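PDB 4R9N: Lmo0547 protein from Listeria monocytogenes, which probably regulates transcription by binding DNA in response to a sugar-type ligand, as SorC-family regulators do. Local coordinates for residues T127-N132 with H203-S208. Numbering follows the deposited sequence.
Sequences TDLSKN and HVIGLS
Ile205 reaches from the 203-208 loop to the last turn of helix 123-131, where its CG1-CD1 arm meets Leu129 and Ser130. Its CD1 methyl lies 4.0 Å from Leu129 CB and 4.1 Å from Leu129 CD1, so a single methyl touches both the root and one branch tip of the leucine. The outer Ile205 chain is fully extended (chi2 -178°), which carries CD1 out to the helix, and the two side chains cross at about a right angle. With Leu129 CG anti to the carbonyl carbon (chi1 -73°), CD1 is the branch turned to this methyl, while CD2 lies further off. Ser130 OG, 4.3 Å from Ile205 CG1, lies loosely alongside that methylene and also makes a weak hydrogen bond to Lys126 O one turn earlier. The contact, burying 103 Å², is a small apolar one between helix and loop at the periphery of an alpha/beta domain with a Rossmann-like parallel sheet, about 18 Å from centre to centre of the chain. Ile205 is also backbone hydrogen-bonded to Gly85 and Ala118, and His203 NE2 is hydrogen-bonded to Thr123 OG1 at the start of helix 123-131. Leu129 also packs on Ile135 of helix 133-143, and the loop runs from helix 199-202 to helix 209-213, which Ser208 N-caps.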
ATOM      1  N   THR A 127      -9.972  11.753 -17.928  1.00 41.12           N
ATOM      2  CA  THR A 127     -11.241  12.329 -17.512  1.00 43.05           C
ATOM      3  C   THR A 127     -12.462  11.517 -17.916  1.00 41.28           C
ATOM      4  O   THR A 127     -13.344  11.339 -17.086  1.00 43.86           O
ATOM      5  CB  THR A 127     -11.394  13.757 -18.048  1.00 45.81           C
ATOM      6  OG1 THR A 127     -10.218  14.520 -17.721  1.00 44.00           O
ATOM      7  CG2 THR A 127     -12.640  14.406 -17.453  1.00 45.91           C
ATOM      8  N   ASP A 128     -12.533  11.053 -19.171  1.00 40.76           N
ATOM      9  CA  ASP A 128     -13.602  10.147 -19.624  1.00 43.28           C
ATOM     10  C   ASP A 128     -13.716   8.840 -18.811  1.00 44.20           C
ATOM     11  O   ASP A 128     -14.808   8.381 -18.489  1.00 40.64           O
ATOM     12  CB  ASP A 128     -13.348   9.713 -21.069  1.00 44.81           C
ATOM     13  CG  ASP A 128     -13.605  10.800 -22.061  1.00 55.26           C
ATOM     14  OD1 ASP A 128     -14.035  11.897 -21.624  1.00 61.65           O
ATOM     15  OD2 ASP A 128     -13.380  10.557 -23.284  1.00 58.10           O
ATOM     16  N   LEU A 129     -12.571   8.212 -18.548  1.00 40.87           N
ATOM     17  CA  LEU A 129     -12.541   6.970 -17.790  1.00 42.04           C
ATOM     18  C   LEU A 129     -12.989   7.215 -16.361  1.00 44.28           C
ATOM     19  O   LEU A 129     -13.823   6.483 -15.834  1.00 49.88           O
ATOM     20  CB  LEU A 129     -11.124   6.376 -17.757  1.00 39.05           C
ATOM     21  CG  LEU A 129     -10.646   5.764 -19.066  1.00 36.53           C
ATOM     22  CD1 LEU A 129      -9.137   5.605 -19.078  1.00 34.73           C
ATOM     23  CD2 LEU A 129     -11.273   4.405 -19.229  1.00 37.74           C
ATOM     24  N   SER A 130     -12.396   8.210 -15.712  1.00 47.08           N
ATOM     25  CA  SER A 130     -12.773   8.524 -14.345  1.00 49.58           C
ATOM     26  C   SER A 130     -14.294   8.682 -14.201  1.00 52.65           C
ATOM     27  O   SER A 130     -14.848   8.305 -13.157  1.00 52.35           O
ATOM     28  CB  SER A 130     -12.042   9.775 -13.849  1.00 52.69           C
ATOM     29  OG  SER A 130     -10.687   9.458 -13.568  1.00 56.82           O
ATOM     30  N   LYS A 131     -14.964   9.202 -15.240  1.00 49.31           N
ATOM     31  CA  LYS A 131     -16.423   9.357 -15.220  1.00 51.70           C
ATOM     32  C   LYS A 131     -17.270   8.188 -15.808  1.00 49.32           C
ATOM     33  O   LYS A 131     -18.488   8.224 -15.732  1.00 51.89           O
ATOM     34  CB  LYS A 131     -16.823  10.689 -15.909  1.00 56.86           C
ATOM     35  CG  LYS A 131     -17.108  10.572 -17.403  1.00 61.39           C
ATOM     36  CD  LYS A 131     -17.403  11.925 -18.039  1.00 64.98           C
ATOM     37  CE  LYS A 131     -17.963  11.776 -19.455  1.00 65.23           C
ATOM     38  NZ  LYS A 131     -18.678  13.006 -19.930  1.00 65.46           N
ATOM     39  N   ASN A 132     -16.686   7.164 -16.412  1.00 45.77           N
ATOM     40  CA  ASN A 132     -17.507   5.986 -16.740  1.00 45.07           C
ATOM     41  C   ASN A 132     -18.116   5.424 -15.453  1.00 42.66           C
ATOM     42  O   ASN A 132     -17.432   5.395 -14.401  1.00 32.63           O
ATOM     43  CB  ASN A 132     -16.662   4.880 -17.406  1.00 49.84           C
ATOM     44  CG  ASN A 132     -17.300   3.491 -17.287  1.00 47.81           C
ATOM     45  OD1 ASN A 132     -16.991   2.737 -16.386  1.00 47.61           O
ATOM     46  ND2 ASN A 132     -18.214   3.181 -18.176  1.00 47.60           N
ATOM     47  N   HIS A 203      -2.996  12.251 -12.842  1.00 19.29           N
ATOM     48  CA  HIS A 203      -3.308  11.337 -13.921  1.00 20.42           C
ATOM     49  C   HIS A 203      -3.454   9.869 -13.465  1.00 19.46           C
ATOM     50  O   HIS A 203      -3.554   8.949 -14.259  1.00 20.31           O
ATOM     51  CB  HIS A 203      -2.288  11.518 -15.054  1.00 23.00           C
ATOM     52  CG  HIS A 203      -2.459  12.824 -15.795  1.00 23.59           C
ATOM     53  ND1 HIS A 203      -2.078  14.046 -15.259  1.00 25.85           N
ATOM     54  CD2 HIS A 203      -3.021  13.107 -16.982  1.00 27.83           C
ATOM     55  CE1 HIS A 203      -2.390  15.021 -16.107  1.00 27.61           C
ATOM     56  NE2 HIS A 203      -2.921  14.473 -17.178  1.00 27.29           N
ATOM     57  N   VAL A 204      -3.505   9.640 -12.153  1.00 18.14           N
ATOM     58  CA  VAL A 204      -3.610   8.297 -11.632  1.00 18.08           C
ATOM     59  C   VAL A 204      -5.096   7.958 -11.388  1.00 19.11           C
ATOM     60  O   VAL A 204      -5.830   8.764 -10.800  1.00 19.38           O
ATOM     61  CB  VAL A 204      -2.795   8.191 -10.319  1.00 18.93           C
ATOM     62  CG1 VAL A 204      -3.098   6.875  -9.598  1.00 20.00           C
ATOM     63  CG2 VAL A 204      -1.303   8.241 -10.615  1.00 18.85           C
ATOM     64  N   ILE A 205      -5.515   6.766 -11.802  1.00 17.50           N
ATOM     65  CA  ILE A 205      -6.853   6.288 -11.504  1.00 17.86           C
ATOM     66  C   ILE A 205      -6.733   5.381 -10.292  1.00 17.90           C
ATOM     67  O   ILE A 205      -6.318   4.253 -10.395  1.00 17.16           O
ATOM     68  CB  ILE A 205      -7.481   5.557 -12.710  1.00 19.96           C
ATOM     69  CG1 ILE A 205      -7.535   6.543 -13.924  1.00 22.21           C
ATOM     70  CG2 ILE A 205      -8.888   5.073 -12.333  1.00 20.30           C
ATOM     71  CD1 ILE A 205      -8.165   6.019 -15.162  1.00 25.09           C
ATOM     72  N   GLY A 206      -7.136   5.894  -9.134  1.00 17.22           N
ATOM     73  CA  GLY A 206      -7.136   5.145  -7.905  1.00 16.73           C
ATOM     74  C   GLY A 206      -7.349   6.138  -6.764  1.00 15.93           C
ATOM     75  O   GLY A 206      -7.426   7.357  -6.971  1.00 16.36           O
ATOM     76  N   LEU A 207      -7.388   5.594  -5.560  1.00 16.92           N
ATOM     77  CA  LEU A 207      -7.611   6.354  -4.348  1.00 17.67           C
ATOM     78  C   LEU A 207      -6.499   7.329  -4.083  1.00 16.79           C
ATOM     79  O   LEU A 207      -5.316   6.958  -4.187  1.00 17.29           O
ATOM     80  CB  LEU A 207      -7.645   5.333  -3.204  1.00 20.59           C
ATOM     81  CG  LEU A 207      -8.298   5.601  -1.886  1.00 26.61           C
ATOM     82  CD1 LEU A 207      -9.740   5.159  -1.977  1.00 27.69           C
ATOM     83  CD2 LEU A 207      -7.631   4.778  -0.794  1.00 28.74           C
ATOM     84  N   SER A 208      -6.834   8.568  -3.718  1.00 16.43           N
ATOM     85  CA  SER A 208      -5.893   9.615  -3.362  1.00 17.36           C
ATOM     86  C   SER A 208      -5.428   9.505  -1.915  1.00 16.91           C
ATOM     87  O   SER A 208      -6.013   8.760  -1.093  1.00 15.99           O
ATOM     88  CB  SER A 208      -6.555  10.980  -3.574  1.00 18.95           C
ATOM     89  OG  SER A 208      -7.509  11.143  -2.518  1.00 18.71           O
TER